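Local coordinates for nitrilotriacetate monooxygenase (Burkholderia pseudomallei, PDB 3SDO), which probably acts as an FMN-dependent monooxygenase of the NtaA/SnaA/DszA family, oxidising its substrate with molecular oxygen, at residues Val96-Ser101 and Asn127-Ser132; Ile59-Tyr64 and Phe77-Leu82; Ser102-Tyr107 and Ala155-Val160. All blocks are in the same frame, centred on the assembly; numbering follows the deposited sequence.

Contact 1 of 3, residues Val96-Ser101 and Asn127-Ser132; sequences VGTMSS and NVVTSS
T98, M99 and S100 pair in parallel with N127, V128 and V129 as neighbouring strands, at the C-terminal ends of strands 94-100 and 124-129 in the barrel of a luciferase-like monooxygenase. The short strand axes approach to 5.0 Å and cross at -24°. N127 hooks into the partner strand through both its backbone N and its carbonyl O: its N donates to G97 O at 2.9 Å, and its O receives M99 N at 3.2 Å. Beyond M99 the ladder weakens, since V129 N to M99 O measures 3.5 Å and S101 N to V129 O 3.3 Å, both nearly straight but weak bonds.

T98, N127, S100 and V129 send their side chains to one face. There T98 lies alongside N127, and its CG2, anti to the backbone N, meets V129 CG2 at 3.5 Å. Branched threonine and valine suit an extended strand, and threonine adds a hydroxyl beside its methyl; T98 is predicted to bind FMN. M99 and V128 share the other face. Where the first strand ends, S101 OG rests on V128 CG1 at 3.4 Å, while S100 OG turns to Y103 N.

Helix 106-119 connects the two strands as a right-handed beta-alpha-beta crossover and packs V109, Q112 and F113 on M99. Strand 56-59 flanks strand 94-100, strand 215-218 flanks strand 124-129, and helix 150-165 touches S101 and T130.

Contact 2 of 3, residues Ile59-Tyr64 and Phe77-Leu82; sequences IADSAY and FEPISL
D61 OD1 forms a salt bridge to R111 of the second subunit, with a long, weak ion pair to R76 in addition. A water lies 2.7 Å from D61 OD1 and 2.6 Å from F77 O, the carbonyl just before helix 79-88, and can serve either. The carboxylate of D61 also presses on the ring of P79: CG lies 3.5 Å from P79 CG, and OD1 lies 3.5 Å from P79 CD. A chi1 of -156° sets D61 CG anti to the backbone N and against P79 CG and CD; the two side chains cross at about a right angle.

Segment 59-64 leaves the C-terminal end of strand 56-59, the side of a TIM barrel where active sites are found, and D61 is predicted to bind FMN. The chain then returns through 77-82 into helix 79-88, which packs outside the strands. P79 suits the first turn of that helix, where no backbone N-H is needed as a donor. E78 precedes it as N-cap: its OE1 takes S81 N at 2.9 Å, and its OE2 takes I80 N at 3.0 Å from above the carboxylate plane. OE2 also receives Q112 of the second subunit.

The rest of the contact is apolar. I59 CD1 touches L82 CD2 at 3.7 Å, the two chains crossing at about a right angle, while I59 CG2 meets P79 CB at 4.1 Å. Branched aliphatic chains fit here because both residues are buried, and F39 and Y42 of helix 39-51 pack against L82 as well.

Contact 3 of 3, residues Ser102-Tyr107 and Ala155-Val160; sequences SYSEPY and AEHLDV
H157 holds CG anti to its backbone N (chi1 -175°), and S104 places OG between its own N and carbonyl carbon (chi1 72°), and across the contact the imidazole and the hydroxyl meet. The single N-H at H157 NE2 is shared by two acceptors of the same residue. S104 OG stands 2.9 Å from NE2 but is tilted 27° out of the ring plane; S104 O, 3.3 Å from NE2, lies in that plane. Both bonds are bent, as expected when one proton is divided. The serine hydroxyl is itself anchored, because S104 OG also hydrogen-bonds to S100 O. Serine's short side chain keeps its hydroxyl close to its own carbonyl, so both can reach NE2.

P106 CB lies over one face of the imidazole, 4.3 Å from the ring centroid and nearly along its normal, a CH-pi contact. The same P106 CB touches V160 CG1 at 3.6 Å, V160 lying one turn after H157 on helix 150-165. F198 and W126 also meet the H157 ring, so the buried histidine is wrapped by aromatic and aliphatic groups while its NE2 hydrogen is satisfied. Proline suits the first turn of a helix, with E105 before it as N-cap.

The contact thus ties the loop after strand 94-100, and the start of helix 106-119, to helix 150-165, two of the helices that surround the strands in the TIM-barrel fold of luciferase-like monooxygenases.

How the contacts relate
The three contacts follow the barrel from the strands outward. Contact 1 joins contact 2 through the sheet: probable hydrogen bonds run from I59 N to V96 O (2.8 Å) and from T98 N to I59 O (3.0 Å). Across this junction the side chains of D61 and T98, both predicted to bind FMN, come within about 4 Å. Segment 102-107 follows directly on 96-101, while 155-160 comes after 127-132, so the segments of contacts 1 and 3 alternate; S101 O lies 3.1 Å from H157 CD2, and the S104 side chain about 9 Å from that of D61. Contacts 2 and 3, about 17 Å apart between centres, do not touch, yet both reach the second subunit.

Contact 1 of 3, residues Val96-Ser101 and Asn127-Ser132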
loop_
_atom_site.group_PDB
_atom_site.type_symbol
_atom_site.label_atom_id
_atom_site.label_comp_id
_atom_site.label_asym_id
_atom_site.label_seq_id
_atom_site.Cartn_x
_atom_site.Cartn_y
_atom_site.Cartn_z
ATOM N N VAL A 96 6.960 -8.406 2.547
ATOM C CA VAL A 96 6.310 -9.174 1.513
ATOM C C VAL A 96 4.803 -8.956 1.589
ATOM O O VAL A 96 4.183 -9.152 2.645
ATOM C CB VAL A 96 6.637 -10.651 1.665
ATOM C CG1 VAL A 96 5.915 -11.492 0.588
ATOM C CG2 VAL A 96 8.162 -10.848 1.612
ATOM N N GLY A 97 4.230 -8.575 0.455
ATOM C CA GLY A 97 2.827 -8.255 0.369
ATOM C C GLY A 97 2.048 -8.966 -0.703
ATOM O O GLY A 97 2.491 -9.112 -1.844
ATOM N N THR A 98 0.856 -9.410 -0.342
ATOM C CA THR A 98 -0.049 -10.002 -1.324
ATOM C C THR A 98 -0.686 -8.954 -2.247
ATOM O O THR A 98 -1.124 -7.903 -1.804
ATOM C CB THR A 98 -1.159 -10.822 -0.621
ATOM O OG1 THR A 98 -0.580 -11.989 -0.039
ATOM C CG2 THR A 98 -2.256 -11.246 -1.595
ATOM N N MET A 99 -0.753 -9.260 -3.539
ATOM C CA MET A 99 -1.569 -8.490 -4.459
ATOM C C MET A 99 -2.016 -9.384 -5.611
ATOM O O MET A 99 -1.248 -10.191 -6.114
ATOM C CB MET A 99 -0.840 -7.259 -4.989
ATOM C CG MET A 99 -1.805 -6.240 -5.589
ATOM S SD MET A 99 -0.952 -4.763 -6.125
ATOM C CE MET A 99 -0.571 -3.965 -4.558
ATOM N N SER A 100 -3.281 -9.237 -5.985
ATOM C CA SER A 100 -3.922 -10.090 -6.970
ATOM C C SER A 100 -3.568 -9.691 -8.405
ATOM O O SER A 100 -3.536 -8.515 -8.748
ATOM C CB SER A 100 -5.457 -10.040 -6.782
ATOM O OG SER A 100 -6.126 -10.164 -8.026
ATOM N N SER A 101 -3.336 -10.693 -9.241
ATOM C CA SER A 101 -3.097 -10.484 -10.657
ATOM C C SER A 101 -4.366 -10.093 -11.394
ATOM O O SER A 101 -4.280 -9.422 -12.394
ATOM C CB SER A 101 -2.584 -11.767 -11.317
ATOM O OG SER A 101 -1.539 -12.321 -10.568
ATOM N N ASN A 127 3.741 -11.349 -3.179
ATOM C CA ASN A 127 3.053 -12.626 -3.195
ATOM C C ASN A 127 1.984 -12.554 -4.259
ATOM O O ASN A 127 0.968 -11.871 -4.077
ATOM C CB ASN A 127 2.425 -12.988 -1.839
ATOM C CG ASN A 127 1.648 -14.294 -1.901
ATOM O OD1 ASN A 127 2.102 -15.268 -2.527
ATOM N ND2 ASN A 127 0.471 -14.329 -1.270
ATOM N N VAL A 128 2.243 -13.230 -5.372
ATOM C CA VAL A 128 1.358 -13.243 -6.536
ATOM C C VAL A 128 0.203 -14.203 -6.268
ATOM O O VAL A 128 0.406 -15.404 -6.108
ATOM C CB VAL A 128 2.128 -13.662 -7.808
ATOM C CG1 VAL A 128 1.183 -13.767 -9.055
ATOM C CG2 VAL A 128 3.271 -12.686 -8.076
ATOM N N VAL A 129 -1.001 -13.646 -6.172
ATOM C CA VAL A 129 -2.187 -14.431 -5.917
ATOM C C VAL A 129 -2.963 -14.649 -7.218
ATOM O O VAL A 129 -3.377 -13.699 -7.869
ATOM C CB VAL A 129 -3.006 -13.790 -4.797
ATOM C CG1 VAL A 129 -4.449 -14.091 -4.929
ATOM C CG2 VAL A 129 -2.445 -14.263 -3.437
ATOM N N THR A 130 -3.102 -15.927 -7.583
ATOM C CA THR A 130 -3.767 -16.369 -8.821
ATOM C C THR A 130 -5.278 -16.535 -8.631
ATOM O O THR A 130 -6.058 -16.161 -9.498
ATOM C CB THR A 130 -3.164 -17.715 -9.317
ATOM O OG1 THR A 130 -1.801 -17.516 -9.733
ATOM C CG2 THR A 130 -3.954 -18.261 -10.481
ATOM N N SER A 131 -5.672 -17.110 -7.496
ATOM C CA SER A 131 -7.074 -17.230 -7.096
ATOM C C SER A 131 -7.360 -16.264 -5.956
ATOM O O SER A 131 -6.542 -16.123 -5.051
ATOM C CB SER A 131 -7.367 -18.661 -6.614
ATOM N N SER A 132 -8.506 -15.590 -6.010
ATOM C CA SER A 132 -8.988 -14.779 -4.902
ATOM C C SER A 132 -10.214 -15.460 -4.255
ATOM O O SER A 132 -10.824 -16.335 -4.866
ATOM C CB SER A 132 -9.355 -13.379 -5.418
ATOM O OG SER A 132 -8.217 -12.683 -5.939
#

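Contact 2 of 3, residues Ile59-Tyr64 and Phe77-Leu82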
loop_
_atom_site.group_PDB
_atom_site.type_symbol
_atom_site.label_atom_id
_atom_site.label_comp_id
_atom_site.label_asym_id
_atom_site.label_seq_id
_atom_site.Cartn_x
_atom_site.Cartn_y
_atom_site.Cartn_z
ATOM N N ILE A 59 2.513 -10.009 4.726
ATOM C CA ILE A 59 1.183 -9.439 4.861
ATOM C C ILE A 59 0.331 -10.064 3.777
ATOM O O ILE A 59 0.477 -9.735 2.592
ATOM C CB ILE A 59 1.201 -7.907 4.719
ATOM C CG1 ILE A 59 2.124 -7.289 5.774
ATOM C CG2 ILE A 59 -0.216 -7.309 4.888
ATOM C CD1 ILE A 59 1.726 -7.636 7.233
ATOM N N ALA A 60 -0.496 -11.020 4.198
ATOM C CA ALA A 60 -1.495 -11.656 3.361
ATOM C C ALA A 60 -2.620 -10.654 3.115
ATOM O O ALA A 60 -2.676 -9.612 3.751
ATOM C CB ALA A 60 -2.059 -12.940 4.050
ATOM N N ASP A 61 -3.512 -10.967 2.193
ATOM C CA ASP A 61 -4.542 -10.001 1.851
ATOM C C ASP A 61 -5.850 -10.615 1.374
ATOM O O ASP A 61 -5.886 -11.789 0.968
ATOM C CB ASP A 61 -4.005 -9.058 0.782
ATOM C CG ASP A 61 -4.726 -7.730 0.767
ATOM O OD1 ASP A 61 -5.007 -7.197 1.874
ATOM O OD2 ASP A 61 -4.999 -7.235 -0.345
ATOM N N SER A 62 -6.904 -9.810 1.452
ATOM C CA SER A 62 -8.206 -10.118 0.879
ATOM C C SER A 62 -8.864 -8.833 0.403
ATOM O O SER A 62 -8.489 -7.739 0.827
ATOM C CB SER A 62 -9.098 -10.808 1.920
ATOM O OG SER A 62 -9.304 -9.965 3.057
ATOM N N ALA A 63 -9.850 -8.968 -0.483
ATOM C CA ALA A 63 -10.573 -7.806 -0.993
ATOM C C ALA A 63 -12.062 -8.103 -1.148
ATOM O O ALA A 63 -12.681 -7.671 -2.110
ATOM C CB ALA A 63 -9.975 -7.346 -2.314
ATOM N N TYR A 64 -12.619 -8.816 -0.177
ATOM C CA TYR A 64 -14.024 -9.236 -0.199
ATOM C C TYR A 64 -14.483 -9.502 1.216
ATOM O O TYR A 64 -13.774 -10.150 1.994
ATOM C CB TYR A 64 -14.233 -10.483 -1.065
ATOM C CG TYR A 64 -15.691 -10.837 -1.252
ATOM C CD1 TYR A 64 -16.542 -9.986 -1.957
ATOM C CD2 TYR A 64 -16.228 -12.008 -0.716
ATOM C CE1 TYR A 64 -17.878 -10.291 -2.131
ATOM C CE2 TYR A 64 -17.584 -12.318 -0.886
ATOM C CZ TYR A 64 -18.395 -11.447 -1.597
ATOM O OH TYR A 64 -19.743 -11.710 -1.772
ATOM N N PHE A 77 -5.417 -3.783 7.275
ATOM C CA PHE A 77 -4.686 -2.787 6.514
ATOM C C PHE A 77 -4.546 -3.260 5.077
ATOM O O PHE A 77 -4.710 -4.454 4.771
ATOM C CB PHE A 77 -3.300 -2.501 7.136
ATOM C CG PHE A 77 -3.356 -1.680 8.408
ATOM C CD1 PHE A 77 -3.803 -0.360 8.386
ATOM C CD2 PHE A 77 -2.964 -2.219 9.612
ATOM C CE1 PHE A 77 -3.849 0.403 9.575
ATOM C CE2 PHE A 77 -2.986 -1.469 10.784
ATOM C CZ PHE A 77 -3.439 -0.153 10.769
ATOM N N GLU A 78 -4.269 -2.319 4.185
ATOM C CA GLU A 78 -3.931 -2.647 2.807
ATOM C C GLU A 78 -2.388 -2.805 2.719
ATOM O O GLU A 78 -1.653 -2.061 3.388
ATOM C CB GLU A 78 -4.486 -1.561 1.882
ATOM C CG GLU A 78 -4.169 -1.748 0.422
ATOM C CD GLU A 78 -2.763 -1.334 0.061
ATOM O OE1 GLU A 78 -2.197 -0.421 0.715
ATOM O OE2 GLU A 78 -2.239 -1.920 -0.904
ATOM N N PRO A 79 -1.882 -3.797 1.932
ATOM C CA PRO A 79 -0.448 -4.139 2.057
ATOM C C PRO A 79 0.597 -3.116 1.608
ATOM O O PRO A 79 1.606 -2.989 2.283
ATOM C CB PRO A 79 -0.310 -5.418 1.229
ATOM C CG PRO A 79 -1.698 -6.018 1.249
ATOM C CD PRO A 79 -2.593 -4.801 1.135
ATOM N N ILE A 80 0.402 -2.406 0.496
ATOM C CA ILE A 80 1.433 -1.453 0.042
ATOM C C ILE A 80 1.603 -0.346 1.083
ATOM O O ILE A 80 2.738 -0.018 1.454
ATOM C CB ILE A 80 1.123 -0.845 -1.329
ATOM C CG1 ILE A 80 1.138 -1.927 -2.403
ATOM C CG2 ILE A 80 2.107 0.321 -1.674
ATOM C CD1 ILE A 80 2.530 -2.516 -2.670
ATOM N N SER A 81 0.485 0.239 1.528
ATOM C CA SER A 81 0.520 1.250 2.572
ATOM C C SER A 81 1.156 0.707 3.863
ATOM O O SER A 81 2.046 1.336 4.432
ATOM C CB SER A 81 -0.872 1.820 2.886
ATOM O OG SER A 81 -1.832 0.810 3.178
ATOM N N LEU A 82 0.697 -0.450 4.330
ATOM C CA LEU A 82 1.219 -0.995 5.591
ATOM C C LEU A 82 2.723 -1.276 5.495
ATOM O O LEU A 82 3.496 -0.904 6.386
ATOM C CB LEU A 82 0.440 -2.263 6.008
ATOM C CG LEU A 82 0.935 -2.999 7.272
ATOM C CD1 LEU A 82 0.912 -2.141 8.527
ATOM C CD2 LEU A 82 0.123 -4.289 7.487
HETATM O O HOH W 1 -4.223 -7.026 4.428
#

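Contact 3 of 3, residues Ser102-Tyr107 and Ala155-Val160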
loop_
_atom_site.group_PDB
_atom_site.type_symbol
_atom_site.label_atom_id
_atom_site.label_comp_id
_atom_site.label_asym_id
_atom_site.label_seq_id
_atom_site.Cartn_x
_atom_site.Cartn_y
_atom_site.Cartn_z
ATOM N N SER A 102 -5.529 -10.547 -10.928
ATOM C CA SER A 102 -6.785 -10.325 -11.686
ATOM C C SER A 102 -7.377 -8.948 -11.450
ATOM O O SER A 102 -8.088 -8.428 -12.307
ATOM C CB SER A 102 -7.829 -11.386 -11.342
ATOM O OG SER A 102 -7.321 -12.690 -11.572
ATOM N N TYR A 103 -7.052 -8.334 -10.316
ATOM C CA TYR A 103 -7.726 -7.105 -9.912
ATOM C C TYR A 103 -6.767 -5.939 -9.678
ATOM O O TYR A 103 -7.029 -5.073 -8.866
ATOM C CB TYR A 103 -8.586 -7.389 -8.676
ATOM C CG TYR A 103 -9.541 -8.548 -8.901
ATOM C CD1 TYR A 103 -10.449 -8.522 -9.945
ATOM C CD2 TYR A 103 -9.477 -9.697 -8.117
ATOM C CE1 TYR A 103 -11.322 -9.590 -10.172
ATOM C CE2 TYR A 103 -10.356 -10.765 -8.327
ATOM C CZ TYR A 103 -11.266 -10.703 -9.363
ATOM O OH TYR A 103 -12.119 -11.761 -9.580
ATOM N N SER A 104 -5.674 -5.932 -10.436
ATOM C CA SER A 104 -4.660 -4.883 -10.371
ATOM C C SER A 104 -4.128 -4.656 -11.769
ATOM O O SER A 104 -4.008 -5.601 -12.570
ATOM C CB SER A 104 -3.510 -5.338 -9.521
ATOM O OG SER A 104 -2.792 -6.340 -10.248
ATOM N N GLU A 105 -3.824 -3.410 -12.083
ATOM C CA GLU A 105 -3.172 -3.106 -13.362
ATOM C C GLU A 105 -1.674 -3.372 -13.216
ATOM O O GLU A 105 -1.053 -2.862 -12.282
ATOM C CB GLU A 105 -3.416 -1.652 -13.766
ATOM C CG GLU A 105 -4.797 -1.383 -14.304
ATOM C CD GLU A 105 -4.995 -1.813 -15.788
ATOM O OE1 GLU A 105 -4.008 -2.109 -16.512
ATOM O OE2 GLU A 105 -6.161 -1.826 -16.239
ATOM N N PRO A 106 -1.079 -4.141 -14.147
ATOM C CA PRO A 106 0.354 -4.429 -14.003
ATOM C C PRO A 106 1.242 -3.178 -13.871
ATOM O O PRO A 106 2.211 -3.207 -13.123
ATOM C CB PRO A 106 0.707 -5.197 -15.288
ATOM C CG PRO A 106 -0.472 -5.100 -16.168
ATOM C CD PRO A 106 -1.658 -4.779 -15.342
ATOM N N TYR A 107 0.909 -2.096 -14.569
ATOM C CA TYR A 107 1.715 -0.874 -14.436
ATOM C C TYR A 107 1.673 -0.335 -13.005
ATOM O O TYR A 107 2.705 0.093 -12.466
ATOM C CB TYR A 107 1.300 0.200 -15.459
ATOM C CG TYR A 107 2.369 1.263 -15.714
ATOM C CD1 TYR A 107 3.423 1.034 -16.605
ATOM C CD2 TYR A 107 2.331 2.490 -15.054
ATOM C CE1 TYR A 107 4.395 2.019 -16.859
ATOM C CE2 TYR A 107 3.304 3.467 -15.278
ATOM C CZ TYR A 107 4.329 3.227 -16.185
ATOM O OH TYR A 107 5.283 4.196 -16.401
ATOM N N ALA A 155 0.295 -15.378 -15.284
ATOM C CA ALA A 155 1.604 -15.528 -15.919
ATOM C C ALA A 155 1.934 -14.305 -16.763
ATOM O O ALA A 155 3.047 -13.791 -16.682
ATOM C CB ALA A 155 1.669 -16.820 -16.774
ATOM N N GLU A 156 0.985 -13.862 -17.598
ATOM C CA GLU A 156 1.207 -12.690 -18.447
ATOM C C GLU A 156 1.385 -11.408 -17.612
ATOM O O GLU A 156 2.246 -10.585 -17.904
ATOM C CB GLU A 156 0.062 -12.490 -19.451
ATOM C CG GLU A 156 0.398 -11.445 -20.509
ATOM C CD GLU A 156 -0.725 -11.173 -21.488
ATOM O OE1 GLU A 156 -1.593 -12.060 -21.677
ATOM O OE2 GLU A 156 -0.737 -10.058 -22.054
ATOM N N HIS A 157 0.551 -11.254 -16.601
ATOM C CA HIS A 157 0.600 -10.114 -15.675
ATOM C C HIS A 157 1.992 -10.001 -15.029
ATOM O O HIS A 157 2.594 -8.918 -14.981
ATOM C CB HIS A 157 -0.496 -10.317 -14.614
ATOM C CG HIS A 157 -0.672 -9.182 -13.657
ATOM N ND1 HIS A 157 0.215 -8.933 -12.633
ATOM C CD2 HIS A 157 -1.674 -8.274 -13.520
ATOM C CE1 HIS A 157 -0.224 -7.910 -11.915
ATOM N NE2 HIS A 157 -1.360 -7.483 -12.443
ATOM N N LEU A 158 2.487 -11.127 -14.521
ATOM C CA LEU A 158 3.806 -11.175 -13.916
ATOM C C LEU A 158 4.900 -10.818 -14.918
ATOM O O LEU A 158 5.829 -10.073 -14.591
ATOM C CB LEU A 158 4.057 -12.567 -13.338
ATOM C CG LEU A 158 5.355 -12.787 -12.587
ATOM C CD1 LEU A 158 5.589 -11.676 -11.574
ATOM C CD2 LEU A 158 5.328 -14.136 -11.874
ATOM N N ASP A 159 4.774 -11.346 -16.138
ATOM C CA ASP A 159 5.749 -11.087 -17.205
ATOM C C ASP A 159 5.798 -9.591 -17.506
ATOM O O ASP A 159 6.876 -9.044 -17.730
ATOM C CB ASP A 159 5.401 -11.817 -18.511
ATOM C CG ASP A 159 5.683 -13.305 -18.457
ATOM O OD1 ASP A 159 6.325 -13.758 -17.495
ATOM O OD2 ASP A 159 5.230 -14.034 -19.387
ATOM N N VAL A 160 4.634 -8.942 -17.500
ATOM C CA VAL A 160 4.567 -7.495 -17.709
ATOM C C VAL A 160 5.239 -6.736 -16.552
ATOM O O VAL A 160 6.076 -5.860 -16.781
ATOM C CB VAL A 160 3.111 -7.012 -17.898
ATOM C CG1 VAL A 160 3.033 -5.461 -17.993
ATOM C CG2 VAL A 160 2.515 -7.630 -19.177
#